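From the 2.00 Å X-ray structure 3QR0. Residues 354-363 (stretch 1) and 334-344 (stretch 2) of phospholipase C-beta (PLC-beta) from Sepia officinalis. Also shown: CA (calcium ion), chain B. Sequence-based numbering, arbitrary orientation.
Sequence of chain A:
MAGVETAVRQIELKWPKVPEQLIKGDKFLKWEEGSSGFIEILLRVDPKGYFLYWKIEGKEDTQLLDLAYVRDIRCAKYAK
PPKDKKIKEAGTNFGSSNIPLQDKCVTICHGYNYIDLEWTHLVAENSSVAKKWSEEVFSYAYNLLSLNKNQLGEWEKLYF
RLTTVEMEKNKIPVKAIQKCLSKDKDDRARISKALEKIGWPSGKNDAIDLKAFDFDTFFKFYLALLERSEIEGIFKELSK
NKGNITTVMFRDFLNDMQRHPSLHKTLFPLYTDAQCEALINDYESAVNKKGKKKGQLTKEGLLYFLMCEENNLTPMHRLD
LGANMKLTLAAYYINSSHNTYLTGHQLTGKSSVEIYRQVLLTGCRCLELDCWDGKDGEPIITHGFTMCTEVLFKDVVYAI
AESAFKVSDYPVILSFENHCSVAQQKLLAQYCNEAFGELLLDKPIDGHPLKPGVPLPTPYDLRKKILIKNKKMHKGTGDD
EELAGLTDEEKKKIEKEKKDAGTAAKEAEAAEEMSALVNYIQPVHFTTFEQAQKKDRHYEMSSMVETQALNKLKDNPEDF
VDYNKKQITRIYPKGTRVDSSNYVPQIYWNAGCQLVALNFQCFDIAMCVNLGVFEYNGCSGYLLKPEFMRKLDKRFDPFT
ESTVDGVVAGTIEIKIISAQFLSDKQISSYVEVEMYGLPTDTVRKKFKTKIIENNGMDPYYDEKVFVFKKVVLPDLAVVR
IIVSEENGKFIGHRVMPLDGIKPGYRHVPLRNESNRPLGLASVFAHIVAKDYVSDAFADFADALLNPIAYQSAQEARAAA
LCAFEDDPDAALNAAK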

# COMPACT_ATOMS: atom_id res chain seq x y z
N GLU A 354 -0.18 -5.59 18.95
CA GLU A 354 -0.93 -4.76 18.00
C GLU A 354 -0.31 -4.70 16.60
O GLU A 354 -1.03 -4.59 15.61
CB GLU A 354 -1.11 -3.35 18.56
CG GLU A 354 -1.91 -2.37 17.67
CD GLU A 354 -3.33 -2.83 17.37
OE1 GLU A 354 -4.01 -3.40 18.26
OE2 GLU A 354 -3.79 -2.59 16.24
N ILE A 355 1.02 -4.76 16.52
CA ILE A 355 1.71 -4.77 15.22
C ILE A 355 1.22 -5.91 14.32
O ILE A 355 1.16 -5.74 13.10
CB ILE A 355 3.26 -4.81 15.39
CG1 ILE A 355 3.98 -4.57 14.05
CG2 ILE A 355 3.72 -6.13 16.00
CD1 ILE A 355 3.61 -3.26 13.36
N TYR A 356 0.84 -7.05 14.90
CA TYR A 356 0.29 -8.15 14.10
C TYR A 356 -1.02 -7.77 13.42
O TYR A 356 -1.23 -8.08 12.25
CB TYR A 356 0.10 -9.42 14.94
CG TYR A 356 1.40 -10.15 15.17
CD1 TYR A 356 1.85 -11.12 14.27
CD2 TYR A 356 2.19 -9.86 16.27
CE1 TYR A 356 3.06 -11.78 14.47
CE2 TYR A 356 3.39 -10.52 16.49
CZ TYR A 356 3.82 -11.47 15.59
OH TYR A 356 5.02 -12.11 15.83
N ARG A 357 -1.89 -7.07 14.14
CA ARG A 357 -3.13 -6.59 13.56
C ARG A 357 -2.80 -5.60 12.45
O ARG A 357 -3.33 -5.70 11.35
CB ARG A 357 -4.02 -5.92 14.63
CG ARG A 357 -4.43 -6.83 15.76
CD ARG A 357 -5.48 -6.20 16.66
NE ARG A 357 -5.75 -7.04 17.83
CZ ARG A 357 -5.11 -6.97 19.01
NH1 ARG A 357 -4.17 -6.07 19.24
NH2 ARG A 357 -5.45 -7.81 19.98
N GLN A 358 -1.89 -4.66 12.72
CA GLN A 358 -1.57 -3.62 11.73
C GLN A 358 -0.96 -4.19 10.45
O GLN A 358 -1.30 -3.74 9.36
CB GLN A 358 -0.65 -2.55 12.32
CG GLN A 358 -1.30 -1.70 13.40
CD GLN A 358 -2.56 -1.00 12.93
OE1 GLN A 358 -2.61 -0.45 11.83
NE2 GLN A 358 -3.60 -1.02 13.77
N VAL A 359 -0.07 -5.17 10.59
CA VAL A 359 0.56 -5.79 9.42
C VAL A 359 -0.47 -6.54 8.56
O VAL A 359 -0.46 -6.43 7.33
CB VAL A 359 1.74 -6.70 9.83
CG1 VAL A 359 2.22 -7.55 8.66
CG2 VAL A 359 2.89 -5.84 10.37
N LEU A 360 -1.38 -7.27 9.21
CA LEU A 360 -2.44 -7.99 8.51
C LEU A 360 -3.41 -7.04 7.80
O LEU A 360 -3.98 -7.37 6.76
CB LEU A 360 -3.19 -8.92 9.46
CG LEU A 360 -2.41 -10.19 9.86
CD1 LEU A 360 -3.01 -10.84 11.10
CD2 LEU A 360 -2.38 -11.18 8.69
N LEU A 361 -3.57 -5.84 8.36
CA LEU A 361 -4.48 -4.84 7.80
C LEU A 361 -3.96 -4.18 6.53
O LEU A 361 -4.76 -3.67 5.73
CB LEU A 361 -4.80 -3.77 8.85
CG LEU A 361 -5.72 -4.29 9.96
CD1 LEU A 361 -5.70 -3.33 11.15
CD2 LEU A 361 -7.14 -4.51 9.44
N THR A 362 -2.65 -4.22 6.31
CA THR A 362 -2.07 -3.81 5.03
C THR A 362 -2.33 -4.83 3.92
O THR A 362 -2.06 -4.56 2.75
CB THR A 362 -0.55 -3.64 5.11
OG1 THR A 362 0.07 -4.92 5.23
CG2 THR A 362 -0.15 -2.74 6.29
N GLY A 363 -2.82 -6.01 4.29
CA GLY A 363 -3.00 -7.11 3.36
C GLY A 363 -1.83 -8.10 3.37
O GLY A 363 -1.87 -9.09 2.64
CA CA B . 13.08 -14.57 13.51
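Stretch 2 (334-344) INSSHNTYLTG

Stretch 2 runs irregularly along one side of the helix of stretch 1, antiparallel to it: CA atoms pair Ile355 with Tyr341 (6.4 Å), Tyr356 with Thr340 (6.6 Å), Val359 with Ser337 (7.6 Å) and Gly363 with Asn335 (7.3 Å). Asn335 to His338 are extended; Asn339 to Leu342 form a type I turn, closed by Leu342 N to Asn339 O (3.0 Å). The contact, 409 Å² in all, is mainly van der Waals packing. Ile355 CG2 meets the turn backbone at Thr340 O (3.2 Å) and Tyr341 O (3.7 Å), while its CB lies 3.9 Å from Thr343 CG2. Val359 packs through CG1 on Ser337 CB (3.8 Å) and through CG2 on Thr340 CG2 (3.9 Å). Thr340, its rotamer m, also sets CG2 over a face of the Tyr356 ring, 4.1 Å from the centroid, a CH-pi contact. Tyr356 CE2 reaches Tyr341 CB at 3.7 Å, and Tyr356 OH lies at the edge of the Tyr341 ring. Among polar links, Ser337 OG and Thr340 OG1 share a hydrogen bond (2.7 Å) within stretch 2, and water 1 bridges the stretches, accepting from Asn335 ND2 (3.1 Å) and donating to Thr362 O (2.8 Å). The CB of Asn339 points away from the helix, and its OD1 binds the calcium ion, CA, at 2.3 Å.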

# COMPACT_ATOMS: atom_id res chain seq x y z
N ILE A 334 3.71 -13.17 -2.70
CA ILE A 334 2.86 -13.14 -1.51
C ILE A 334 3.45 -12.15 -0.50
O ILE A 334 4.61 -12.28 -0.09
CB ILE A 334 2.75 -14.54 -0.88
CG1 ILE A 334 2.28 -15.57 -1.92
CG2 ILE A 334 1.80 -14.52 0.32
CD1 ILE A 334 2.15 -16.99 -1.38
N ASN A 335 2.66 -11.14 -0.13
CA ASN A 335 3.11 -10.05 0.74
C ASN A 335 3.54 -10.59 2.11
O ASN A 335 2.73 -11.24 2.80
CB ASN A 335 1.96 -9.03 0.85
CG ASN A 335 2.37 -7.72 1.49
OD1 ASN A 335 3.52 -7.52 1.87
ND2 ASN A 335 1.41 -6.82 1.60
N SER A 336 4.80 -10.34 2.48
CA SER A 336 5.44 -11.02 3.60
C SER A 336 6.22 -10.12 4.57
O SER A 336 6.97 -9.23 4.14
CB SER A 336 6.40 -12.08 3.07
OG SER A 336 5.71 -13.04 2.29
N SER A 337 6.07 -10.39 5.86
CA SER A 337 6.68 -9.63 6.94
C SER A 337 7.73 -10.46 7.70
O SER A 337 7.51 -11.64 7.98
CB SER A 337 5.59 -9.18 7.92
OG SER A 337 6.13 -8.82 9.17
N HIS A 338 8.87 -9.84 8.02
CA HIS A 338 9.93 -10.45 8.83
C HIS A 338 9.89 -9.97 10.29
O HIS A 338 9.61 -8.80 10.54
CB HIS A 338 11.31 -10.10 8.24
CG HIS A 338 12.46 -10.51 9.11
ND1 HIS A 338 13.28 -9.60 9.74
CD2 HIS A 338 12.93 -11.73 9.46
CE1 HIS A 338 14.20 -10.24 10.44
NE2 HIS A 338 14.00 -11.54 10.28
N ASN A 339 10.23 -10.87 11.23
CA ASN A 339 10.19 -10.60 12.70
C ASN A 339 9.10 -9.59 13.01
O ASN A 339 9.35 -8.48 13.50
CB ASN A 339 11.56 -10.13 13.25
CG ASN A 339 12.56 -11.28 13.47
OD1 ASN A 339 12.23 -12.46 13.34
ND2 ASN A 339 13.79 -10.92 13.82
N THR A 340 7.88 -10.01 12.69
CA THR A 340 6.70 -9.15 12.66
C THR A 340 6.42 -8.48 14.01
O THR A 340 5.93 -7.35 14.06
CB THR A 340 5.47 -9.99 12.25
OG1 THR A 340 5.79 -10.75 11.08
CG2 THR A 340 4.25 -9.10 11.99
N TYR A 341 6.74 -9.20 15.08
CA TYR A 341 6.57 -8.72 16.45
C TYR A 341 7.35 -7.44 16.80
O TYR A 341 6.97 -6.74 17.73
CB TYR A 341 6.91 -9.84 17.47
CG TYR A 341 8.31 -10.40 17.32
CD1 TYR A 341 9.36 -9.88 18.07
CD2 TYR A 341 8.58 -11.43 16.43
CE1 TYR A 341 10.65 -10.38 17.94
CE2 TYR A 341 9.86 -11.93 16.29
CZ TYR A 341 10.89 -11.40 17.05
OH TYR A 341 12.17 -11.88 16.92
N LEU A 342 8.42 -7.15 16.07
CA LEU A 342 9.27 -5.99 16.37
C LEU A 342 8.74 -4.70 15.75
O LEU A 342 8.40 -4.65 14.56
CB LEU A 342 10.71 -6.24 15.89
CG LEU A 342 11.44 -7.38 16.60
CD1 LEU A 342 12.79 -7.64 15.96
CD2 LEU A 342 11.58 -7.11 18.10
N THR A 343 8.67 -3.64 16.56
CA THR A 343 8.18 -2.35 16.08
C THR A 343 9.30 -1.34 15.84
O THR A 343 9.03 -0.23 15.40
CB THR A 343 7.15 -1.75 17.04
OG1 THR A 343 7.75 -1.53 18.32
CG2 THR A 343 5.95 -2.69 17.16
N GLY A 344 10.55 -1.73 16.12
CA GLY A 344 11.71 -0.87 15.85
C GLY A 344 13.00 -1.64 15.61
O GLY A 344 13.07 -2.49 14.73
O HOH W 1 -1.45 -6.24 0.58
O HOH W 2 14.53 -13.96 11.65
O HOH W 3 15.27 -13.75 14.27